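Germination-specific N-acetylmuramoyl-L-alanine amidase, Autolysin (Clostridioides difficile, PDB 7RAG) probably acts as a zinc-dependent amidase that cleaves the bond between N-acetylmuramoyl sugar and L-alanine in peptidoglycan, and forms a complex with the lipoprotein GerS. Local coordinates at residues D131-I139 with N168-C176; C138-V147 with K196-K207. All blocks are in the same frame, centred on the assembly; numbering follows the deposited sequence.

Contact 1: D131-I139 with N168-C176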
loop_
_atom_site.group_PDB
_atom_site.type_symbol
_atom_site.label_atom_id
_atom_site.label_comp_id
_atom_site.label_asym_id
_atom_site.label_seq_id
_atom_site.Cartn_x
_atom_site.Cartn_y
_atom_site.Cartn_z
ATOM N N ASP B 131 -16.235 -5.853 -23.491
ATOM C CA ASP B 131 -15.473 -6.512 -22.442
ATOM C C ASP B 131 -14.122 -6.973 -22.970
ATOM O O ASP B 131 -13.083 -6.748 -22.336
ATOM C CB ASP B 131 -16.277 -7.693 -21.870
ATOM C CG ASP B 131 -16.849 -8.625 -22.976
ATOM O OD1 ASP B 131 -17.179 -8.112 -24.087
ATOM O OD2 ASP B 131 -16.987 -9.868 -22.741
ATOM N N SER B 132 -14.115 -7.579 -24.155
ATOM C CA SER B 132 -12.864 -8.071 -24.719
ATOM C C SER B 132 -11.930 -6.923 -25.059
ATOM O O SER B 132 -10.712 -7.050 -24.914
ATOM C CB SER B 132 -13.148 -8.933 -25.943
ATOM O OG SER B 132 -13.971 -10.028 -25.578
ATOM N N LYS B 133 -12.485 -5.790 -25.507
ATOM C CA LYS B 133 -11.647 -4.627 -25.768
ATOM C C LYS B 133 -10.994 -4.130 -24.483
ATOM O O LYS B 133 -9.792 -3.829 -24.463
ATOM C CB LYS B 133 -12.455 -3.524 -26.441
ATOM C CG LYS B 133 -11.568 -2.439 -27.078
ATOM C CD LYS B 133 -12.377 -1.315 -27.743
ATOM C CE LYS B 133 -13.070 -0.456 -26.692
ATOM N NZ LYS B 133 -14.180 0.390 -27.221
ATOM N N GLU B 134 -11.756 -4.079 -23.387
ATOM C CA GLU B 134 -11.169 -3.675 -22.113
ATOM C C GLU B 134 -10.043 -4.621 -21.707
ATOM O O GLU B 134 -8.953 -4.182 -21.318
ATOM C CB GLU B 134 -12.234 -3.632 -21.014
ATOM C CG GLU B 134 -13.387 -2.692 -21.261
ATOM C CD GLU B 134 -14.501 -2.829 -20.207
ATOM O OE1 GLU B 134 -14.314 -3.596 -19.212
ATOM O OE2 GLU B 134 -15.560 -2.167 -20.389
ATOM N N LEU B 135 -10.295 -5.925 -21.792
ATOM C CA LEU B 135 -9.270 -6.902 -21.416
ATOM C C LEU B 135 -8.036 -6.735 -22.275
ATOM O O LEU B 135 -6.898 -6.727 -21.768
ATOM C CB LEU B 135 -9.806 -8.325 -21.548
ATOM C CG LEU B 135 -8.818 -9.490 -21.398
ATOM C CD1 LEU B 135 -8.200 -9.583 -20.018
ATOM C CD2 LEU B 135 -9.561 -10.752 -21.681
ATOM N N SER B 136 -8.249 -6.573 -23.580
ATOM C CA SER B 136 -7.131 -6.408 -24.485
ATOM C C SER B 136 -6.321 -5.193 -24.092
ATOM O O SER B 136 -5.092 -5.257 -24.067
ATOM C CB SER B 136 -7.630 -6.299 -25.922
ATOM O OG SER B 136 -8.153 -5.006 -26.179
ATOM N N LYS B 137 -6.999 -4.080 -23.767
ATOM C CA LYS B 137 -6.289 -2.864 -23.374
ATOM C C LYS B 137 -5.452 -3.100 -22.122
ATOM O O LYS B 137 -4.310 -2.637 -22.036
ATOM C CB LYS B 137 -7.277 -1.719 -23.145
ATOM C CG LYS B 137 -7.900 -1.129 -24.401
ATOM C CD LYS B 137 -8.746 0.094 -24.049
ATOM C CE LYS B 137 -9.327 0.770 -25.274
ATOM N NZ LYS B 137 -9.972 2.101 -24.958
ATOM N N CYS B 138 -6.007 -3.810 -21.135
ATOM C CA CYS B 138 -5.230 -4.129 -19.933
ATOM C C CYS B 138 -3.960 -4.901 -20.285
ATOM O O CYS B 138 -2.856 -4.579 -19.816
ATOM C CB CYS B 138 -6.074 -4.935 -18.945
ATOM S SG CYS B 138 -7.392 -4.000 -18.149
ATOM N N ILE B 139 -4.099 -5.912 -21.138
ATOM C CA ILE B 139 -2.942 -6.721 -21.490
ATOM C C ILE B 139 -1.945 -5.912 -22.315
ATOM O O ILE B 139 -0.735 -6.022 -22.114
ATOM C CB ILE B 139 -3.397 -7.998 -22.204
ATOM C CG1 ILE B 139 -4.116 -8.883 -21.201
ATOM C CG2 ILE B 139 -2.222 -8.678 -22.841
ATOM C CD1 ILE B 139 -4.959 -9.932 -21.832
ATOM N N ASN B 168 -19.312 -15.374 -26.084
ATOM C CA ASN B 168 -20.037 -15.048 -24.858
ATOM C C ASN B 168 -19.129 -14.823 -23.669
ATOM O O ASN B 168 -19.634 -14.601 -22.568
ATOM C CB ASN B 168 -21.069 -16.118 -24.460
ATOM C CG ASN B 168 -22.164 -16.291 -25.498
ATOM O OD1 ASN B 168 -22.778 -15.315 -25.932
ATOM N ND2 ASN B 168 -22.394 -17.538 -25.924
ATOM N N ILE B 169 -17.814 -14.878 -23.838
ATOM C CA ILE B 169 -16.895 -14.540 -22.753
ATOM C C ILE B 169 -15.816 -13.619 -23.302
ATOM O O ILE B 169 -15.624 -13.532 -24.519
ATOM C CB ILE B 169 -16.266 -15.801 -22.124
ATOM C CG1 ILE B 169 -15.693 -16.718 -23.213
ATOM C CG2 ILE B 169 -17.299 -16.505 -21.232
ATOM C CD1 ILE B 169 -14.812 -17.834 -22.672
ATOM N N PRO B 170 -15.126 -12.885 -22.428
ATOM C CA PRO B 170 -14.064 -11.996 -22.923
ATOM C C PRO B 170 -12.973 -12.793 -23.632
ATOM O O PRO B 170 -12.426 -13.758 -23.094
ATOM C CB PRO B 170 -13.553 -11.310 -21.647
ATOM C CG PRO B 170 -14.688 -11.392 -20.720
ATOM C CD PRO B 170 -15.360 -12.684 -20.986
ATOM N N SER B 171 -12.646 -12.374 -24.846
ATOM C CA SER B 171 -11.795 -13.176 -25.706
ATOM C C SER B 171 -10.763 -12.281 -26.359
ATOM O O SER B 171 -11.127 -11.270 -26.949
ATOM C CB SER B 171 -12.626 -13.889 -26.778
ATOM O OG SER B 171 -13.567 -14.762 -26.192
ATOM N N VAL B 172 -9.485 -12.648 -26.266
ATOM C CA VAL B 172 -8.422 -11.844 -26.853
ATOM C C VAL B 172 -7.383 -12.754 -27.481
ATOM O O VAL B 172 -7.161 -13.892 -27.045
ATOM C CB VAL B 172 -7.737 -10.919 -25.830
ATOM C CG1 VAL B 172 -8.762 -10.043 -25.132
ATOM C CG2 VAL B 172 -6.967 -11.751 -24.824
ATOM N N LEU B 173 -6.742 -12.230 -28.516
ATOM C CA LEU B 173 -5.599 -12.866 -29.145
ATOM C C LEU B 173 -4.379 -12.005 -28.889
ATOM O O LEU B 173 -4.450 -10.782 -29.006
ATOM C CB LEU B 173 -5.809 -13.020 -30.652
ATOM C CG LEU B 173 -4.566 -13.487 -31.422
ATOM C CD1 LEU B 173 -4.560 -14.975 -31.392
ATOM C CD2 LEU B 173 -4.528 -12.978 -32.869
ATOM N N ILE B 174 -3.259 -12.628 -28.542
ATOM C CA ILE B 174 -2.013 -11.902 -28.328
ATOM C C ILE B 174 -0.963 -12.432 -29.284
ATOM O O ILE B 174 -0.589 -13.609 -29.212
ATOM C CB ILE B 174 -1.526 -12.019 -26.881
ATOM C CG1 ILE B 174 -2.679 -11.776 -25.915
ATOM C CG2 ILE B 174 -0.428 -11.017 -26.627
ATOM C CD1 ILE B 174 -2.252 -11.802 -24.518
ATOM N N GLU B 175 -0.476 -11.562 -30.166
ATOM C CA GLU B 175 0.673 -11.848 -31.018
ATOM C C GLU B 175 1.897 -11.262 -30.340
ATOM O O GLU B 175 2.103 -10.045 -30.360
ATOM C CB GLU B 175 0.476 -11.269 -32.413
ATOM C CG GLU B 175 -0.616 -11.983 -33.138
ATOM C CD GLU B 175 -0.693 -11.618 -34.596
ATOM O OE1 GLU B 175 0.040 -10.685 -35.025
ATOM O OE2 GLU B 175 -1.504 -12.282 -35.299
ATOM N N CYS B 176 2.714 -12.134 -29.761
ATOM C CA CYS B 176 3.696 -11.708 -28.777
ATOM C C CYS B 176 4.866 -10.956 -29.379
ATOM O O CYS B 176 5.475 -10.151 -28.679
ATOM C CB CYS B 176 4.174 -12.927 -27.996
ATOM S SG CYS B 176 2.772 -13.743 -27.209
#
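Val172 points from strand 171-176 into the strand-facing side of helix 131-139 and meets four of its residues. CG1 does most of the touching. It lies 3.6 Å from Leu135 CD2, and the two side chains cross at about a right angle. The same CG1 also rests 3.6 Å from the backbone O of Ser132 and packs against CB of Ser136. Val172 CG2 takes the other direction, toward Ile139 CD1. Ile139 spans two strand residues with its two branches. Its CG2, anti to the backbone N, reaches Ile174 CD1 at 3.5 Å, while its CG1 arm carries CD1 back to Val172. This is the tightly packed part, and its side chains are buried.

The other end is looser and more polar. Pro170 and Asp131 are partly exposed. Asp131 OD2 sits 3.4 Å from Pro170 CG, an approach to the ring carbons of the proline. Leu135 CD2 touches CB of the same ring from further along the helix. Tyr208 of helix 191-211 packs on both Asp131 and Pro170.

One polar bond ties the two segments together. Ser171 N donates to Ser132 OG at 2.8 Å, with a nearly straight N-H...O angle of 166°. Ser132 OG stands beside its own backbone N (chi1 -59°), and from there it meets the start of the strand. Ser171 OG turns back to the backbone O of Ile169, 2.9 Å away, and also bonds to Asn167.

The helix runs at 35° to the strand, with the axes 7.5 Å apart, as a helix packed on one face of the amidase sheet. The chemistry implies that apolar packing through Leu135 and Ile139 holds the inner side of the helix on the strand, while one serine hydroxyl accepts a buried backbone N-H where the strand begins.

Contact 2: C138-V147 with K196-K207. With EDO (1,2-ethanediol), chain D.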
loop_
_atom_site.group_PDB
_atom_site.type_symbol
_atom_site.label_atom_id
_atom_site.label_comp_id
_atom_site.label_asym_id
_atom_site.label_seq_id
_atom_site.Cartn_x
_atom_site.Cartn_y
_atom_site.Cartn_z
ATOM N N CYS B 138 -6.007 -3.810 -21.135
ATOM C CA CYS B 138 -5.230 -4.129 -19.933
ATOM C C CYS B 138 -3.960 -4.901 -20.285
ATOM O O CYS B 138 -2.856 -4.579 -19.816
ATOM C CB CYS B 138 -6.074 -4.935 -18.945
ATOM S SG CYS B 138 -7.392 -4.000 -18.149
ATOM N N ILE B 139 -4.099 -5.912 -21.138
ATOM C CA ILE B 139 -2.942 -6.721 -21.490
ATOM C C ILE B 139 -1.945 -5.912 -22.315
ATOM O O ILE B 139 -0.735 -6.022 -22.114
ATOM C CB ILE B 139 -3.397 -7.998 -22.204
ATOM C CG1 ILE B 139 -4.116 -8.883 -21.201
ATOM C CG2 ILE B 139 -2.222 -8.678 -22.841
ATOM C CD1 ILE B 139 -4.959 -9.932 -21.832
ATOM N N GLN B 140 -2.427 -5.081 -23.241
ATOM C CA GLN B 140 -1.511 -4.284 -24.055
ATOM C C GLN B 140 -0.741 -3.285 -23.204
ATOM O O GLN B 140 0.467 -3.092 -23.403
ATOM C CB GLN B 140 -2.271 -3.562 -25.166
ATOM C CG GLN B 140 -1.367 -2.951 -26.217
ATOM C CD GLN B 140 -0.570 -3.981 -26.984
ATOM O OE1 GLN B 140 -1.117 -4.978 -27.451
ATOM N NE2 GLN B 140 0.731 -3.749 -27.118
ATOM N N GLU B 141 -1.413 -2.649 -22.242
ATOM C CA GLU B 141 -0.722 -1.762 -21.307
ATOM C C GLU B 141 0.367 -2.503 -20.530
ATOM O O GLU B 141 1.480 -1.988 -20.366
ATOM C CB GLU B 141 -1.726 -1.135 -20.338
ATOM C CG GLU B 141 -2.226 0.235 -20.730
ATOM C CD GLU B 141 -3.671 0.448 -20.308
ATOM O OE1 GLU B 141 -4.145 -0.343 -19.448
ATOM O OE2 GLU B 141 -4.331 1.380 -20.850
ATOM N N GLU B 142 0.069 -3.716 -20.040
ATOM C CA GLU B 142 1.111 -4.462 -19.329
ATOM C C GLU B 142 2.226 -4.925 -20.263
ATOM O O GLU B 142 3.391 -4.964 -19.862
ATOM C CB GLU B 142 0.522 -5.653 -18.591
ATOM C CG GLU B 142 -0.448 -5.253 -17.534
ATOM C CD GLU B 142 0.086 -4.159 -16.655
ATOM O OE1 GLU B 142 1.135 -4.375 -16.018
ATOM O OE2 GLU B 142 -0.540 -3.072 -16.610
ATOM N N LEU B 143 1.900 -5.296 -21.498
ATOM C CA LEU B 143 2.948 -5.691 -22.431
ATOM C C LEU B 143 3.897 -4.530 -22.670
ATOM O O LEU B 143 5.123 -4.706 -22.666
ATOM C CB LEU B 143 2.342 -6.182 -23.744
ATOM C CG LEU B 143 1.583 -7.513 -23.740
ATOM C CD1 LEU B 143 0.888 -7.753 -25.078
ATOM C CD2 LEU B 143 2.507 -8.664 -23.441
ATOM N N LYS B 144 3.343 -3.321 -22.820
ATOM C CA LYS B 144 4.170 -2.122 -22.927
ATOM C C LYS B 144 5.013 -1.908 -21.674
ATOM O O LYS B 144 6.236 -1.765 -21.758
ATOM C CB LYS B 144 3.288 -0.897 -23.180
ATOM C CG LYS B 144 4.062 0.377 -23.491
ATOM C CD LYS B 144 3.180 1.625 -23.406
ATOM C CE LYS B 144 4.017 2.909 -23.491
ATOM N NZ LYS B 144 3.322 4.155 -22.994
ATOM N N ARG B 145 4.380 -1.882 -20.497
ATOM C CA ARG B 145 5.101 -1.455 -19.296
ATOM C C ARG B 145 6.162 -2.462 -18.896
ATOM O O ARG B 145 7.260 -2.078 -18.484
ATOM C CB ARG B 145 4.144 -1.234 -18.128
ATOM C CG ARG B 145 4.844 -0.864 -16.824
ATOM C CD ARG B 145 3.878 -0.866 -15.630
ATOM N NE ARG B 145 3.263 -2.175 -15.400
ATOM C CZ ARG B 145 3.797 -3.137 -14.644
ATOM N NH1 ARG B 145 4.954 -2.948 -14.037
ATOM N NH2 ARG B 145 3.181 -4.296 -14.486
ATOM N N VAL B 146 5.854 -3.752 -19.006
ATOM C CA VAL B 146 6.737 -4.804 -18.527
ATOM C C VAL B 146 7.752 -5.209 -19.585
ATOM O O VAL B 146 8.932 -5.388 -19.281
ATOM C CB VAL B 146 5.885 -6.008 -18.075
ATOM C CG1 VAL B 146 6.770 -7.161 -17.690
ATOM C CG2 VAL B 146 4.975 -5.611 -16.922
ATOM N N VAL B 147 7.331 -5.376 -20.831
ATOM C CA VAL B 147 8.207 -5.994 -21.817
ATOM C C VAL B 147 9.005 -4.958 -22.597
ATOM O O VAL B 147 10.193 -5.151 -22.865
ATOM C CB VAL B 147 7.371 -6.884 -22.755
ATOM C CG1 VAL B 147 8.170 -7.240 -23.997
ATOM C CG2 VAL B 147 6.904 -8.135 -22.013
ATOM N N LYS B 196 8.826 -13.263 -19.028
ATOM C CA LYS B 196 8.444 -11.857 -18.912
ATOM C C LYS B 196 7.103 -11.590 -19.602
ATOM O O LYS B 196 6.222 -10.912 -19.049
ATOM C CB LYS B 196 9.553 -10.999 -19.515
ATOM C CG LYS B 196 9.642 -9.571 -19.024
ATOM C CD LYS B 196 11.100 -9.072 -19.126
ATOM C CE LYS B 196 11.266 -7.649 -18.568
ATOM N NZ LYS B 196 12.696 -7.213 -18.523
ATOM N N ILE B 197 6.932 -12.127 -20.813
ATOM C CA ILE B 197 5.679 -11.946 -21.546
ATOM C C ILE B 197 4.518 -12.578 -20.789
ATOM O O ILE B 197 3.431 -11.996 -20.669
ATOM C CB ILE B 197 5.797 -12.542 -22.959
ATOM C CG1 ILE B 197 6.692 -11.666 -23.824
ATOM C CG2 ILE B 197 4.390 -12.758 -23.570
ATOM C CD1 ILE B 197 7.060 -12.304 -25.112
ATOM N N ALA B 198 4.725 -13.799 -20.291
ATOM C CA ALA B 198 3.668 -14.433 -19.520
ATOM C C ALA B 198 3.298 -13.574 -18.319
ATOM O O ALA B 198 2.118 -13.383 -18.028
ATOM C CB ALA B 198 4.094 -15.834 -19.088
ATOM N N TRP B 199 4.302 -13.028 -17.634
ATOM C CA TRP B 199 4.055 -12.127 -16.517
ATOM C C TRP B 199 3.223 -10.920 -16.943
ATOM O O TRP B 199 2.258 -10.544 -16.258
ATOM C CB TRP B 199 5.382 -11.669 -15.925
ATOM C CG TRP B 199 5.174 -10.752 -14.811
ATOM C CD1 TRP B 199 5.314 -9.396 -14.826
ATOM C CD2 TRP B 199 4.714 -11.099 -13.504
ATOM N NE1 TRP B 199 4.989 -8.883 -13.602
ATOM C CE2 TRP B 199 4.617 -9.908 -12.771
ATOM C CE3 TRP B 199 4.388 -12.307 -12.879
ATOM C CZ2 TRP B 199 4.206 -9.886 -11.446
ATOM C CZ3 TRP B 199 3.984 -12.286 -11.567
ATOM C CH2 TRP B 199 3.895 -11.085 -10.862
ATOM N N ALA B 200 3.566 -10.303 -18.075
ATOM C CA ALA B 200 2.789 -9.151 -18.530
ATOM C C ALA B 200 1.329 -9.539 -18.789
ATOM O O ALA B 200 0.401 -8.837 -18.364
ATOM C CB ALA B 200 3.424 -8.545 -19.779
ATOM N N ILE B 201 1.107 -10.673 -19.463
ATOM C CA ILE B 201 -0.263 -11.083 -19.766
ATOM C C ILE B 201 -1.024 -11.384 -18.481
ATOM O O ILE B 201 -2.204 -11.019 -18.328
ATOM C CB ILE B 201 -0.288 -12.293 -20.715
ATOM C CG1 ILE B 201 0.594 -12.034 -21.942
ATOM C CG2 ILE B 201 -1.746 -12.578 -21.108
ATOM C CD1 ILE B 201 0.606 -13.167 -22.966
ATOM N N TYR B 202 -0.367 -12.067 -17.547
ATOM C CA TYR B 202 -0.994 -12.425 -16.285
ATOM C C TYR B 202 -1.393 -11.181 -15.507
ATOM O O TYR B 202 -2.510 -11.100 -14.974
ATOM C CB TYR B 202 -0.029 -13.304 -15.489
ATOM C CG TYR B 202 -0.282 -13.417 -14.009
ATOM C CD1 TYR B 202 -1.369 -14.138 -13.510
ATOM C CD2 TYR B 202 0.597 -12.836 -13.099
ATOM C CE1 TYR B 202 -1.583 -14.255 -12.144
ATOM C CE2 TYR B 202 0.393 -12.934 -11.736
ATOM C CZ TYR B 202 -0.697 -13.648 -11.265
ATOM O OH TYR B 202 -0.880 -13.746 -9.911
ATOM N N ILE B 203 -0.510 -10.180 -15.468
ATOM C CA ILE B 203 -0.851 -8.942 -14.779
ATOM C C ILE B 203 -2.000 -8.239 -15.491
ATOM O O ILE B 203 -2.901 -7.699 -14.846
ATOM C CB ILE B 203 0.392 -8.044 -14.636
ATOM C CG1 ILE B 203 1.349 -8.653 -13.606
ATOM C CG2 ILE B 203 0.015 -6.653 -14.185
ATOM C CD1 ILE B 203 0.670 -8.987 -12.289
ATOM N N GLY B 204 -2.004 -8.241 -16.826
ATOM C CA GLY B 204 -3.104 -7.604 -17.532
ATOM C C GLY B 204 -4.442 -8.232 -17.192
ATOM O O GLY B 204 -5.410 -7.535 -16.879
ATOM N N ILE B 205 -4.493 -9.566 -17.223
ATOM C CA ILE B 205 -5.677 -10.308 -16.799
ATOM C C ILE B 205 -6.078 -9.900 -15.388
ATOM O O ILE B 205 -7.246 -9.627 -15.110
ATOM C CB ILE B 205 -5.410 -11.826 -16.887
ATOM C CG1 ILE B 205 -5.215 -12.283 -18.332
ATOM C CG2 ILE B 205 -6.538 -12.638 -16.250
ATOM C CD1 ILE B 205 -4.808 -13.734 -18.429
ATOM N N GLN B 206 -5.112 -9.855 -14.475
ATOM C CA GLN B 206 -5.437 -9.573 -13.076
ATOM C C GLN B 206 -6.000 -8.167 -12.889
ATOM O O GLN B 206 -6.934 -7.971 -12.107
ATOM C CB GLN B 206 -4.206 -9.782 -12.200
ATOM C CG GLN B 206 -3.768 -11.247 -12.100
ATOM C CD GLN B 206 -4.641 -12.068 -11.169
ATOM O OE1 GLN B 206 -5.865 -12.026 -11.243
ATOM N NE2 GLN B 206 -4.006 -12.815 -10.263
ATOM N N LYS B 207 -5.450 -7.176 -13.590
ATOM C CA LYS B 207 -6.001 -5.827 -13.508
ATOM C C LYS B 207 -7.424 -5.791 -14.062
ATOM O O LYS B 207 -8.358 -5.269 -13.412
ATOM C CB LYS B 207 -5.094 -4.842 -14.250
ATOM C CG LYS B 207 -3.768 -4.545 -13.545
ATOM C CD LYS B 207 -2.972 -3.473 -14.306
ATOM C CE LYS B 207 -1.549 -3.301 -13.732
ATOM N NZ LYS B 207 -1.494 -2.644 -12.397
HETATM C C1 EDO D . 2.534 -16.794 -8.298
HETATM O O1 EDO D . 1.966 -16.117 -7.156
HETATM C C2 EDO D . 2.202 -15.986 -9.528
HETATM O O2 EDO D . 1.657 -14.739 -9.041
#
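Two helices pack side by side here on one face of the amidase sheet, with a knobs-into-holes fit. Glu142 is one knob, set among Ala200, Ile203, Gly204 and Lys207. Ala200 is the other, set among Glu142, Leu143, Val146 and Val147. The segment axes come within 7.6 Å at an angle of 141°.

Gly204, with no side chain, lets the backbones come close: its CA lies 4.1 Å from Ile139 CA. Glu142 CG rests 3.4 Å from Gly204 N. The Glu142 chain then bends at chi2 (-48°), which lays its carboxylate against both Ile203 CG2 and the CD and CE of Lys207. Lys207 NZ stays 4.3 Å from Glu142 OE2, beyond a salt bridge.

Arg145, one turn along the same helix, pairs with the carboxylate instead. Its NH2 donates to Glu142 OE1 at 2.6 Å, nearly in the guanidinium plane. Its NH1 makes a salt bridge with Asp85 of the lipoprotein chain. Trp199 NE1 binds the same aspartate. Val146 CG1 meets the edge of the Trp199 ring at CD1, 3.9 Å away. Tyr202 OH is hydrogen-bonded to O2 of a 1,2-ethanediol, probably from the crystallisation liquor, at 2.9 Å, and also to Ser59 OG.

On the sheet side the contact is apolar. Leu143 CD2 touches Ala200 CB at 3.8 Å, and Val147 CG2 packs on Ile197 CG1.

From the sheet, Ile174 of strand 171-178 touches both Leu143 and Ile201. Helix 41-58 packs against helix 191-211 through Leu52 and Leu55, and the lipoprotein lies against Trp199, Tyr202, Ile203 and Gln206.

Overall arrangement
Contacts 1 and 2 lie at successive parts of helix 130-147 and share Cys138 and Ile139. Their centres are 11 Å apart. Contact 1 sets the first half of the helix on strand 171-178; contact 2 sets the second half against helix 191-211. Ile174 joins them: its CD1 lies 3.5 Å from Ile201 CD1, and its CG2 lies 3.8 Å from Leu143 CD1. Through Ile174 the apolar packing runs on from the strand into the seam between the two helices. The zinc ion, held by His25, Glu41 and His109, is about 11 Å from the side chain of Ile174 and about 13 Å from that of Ile201. Contact 2 also borders the lipoprotein.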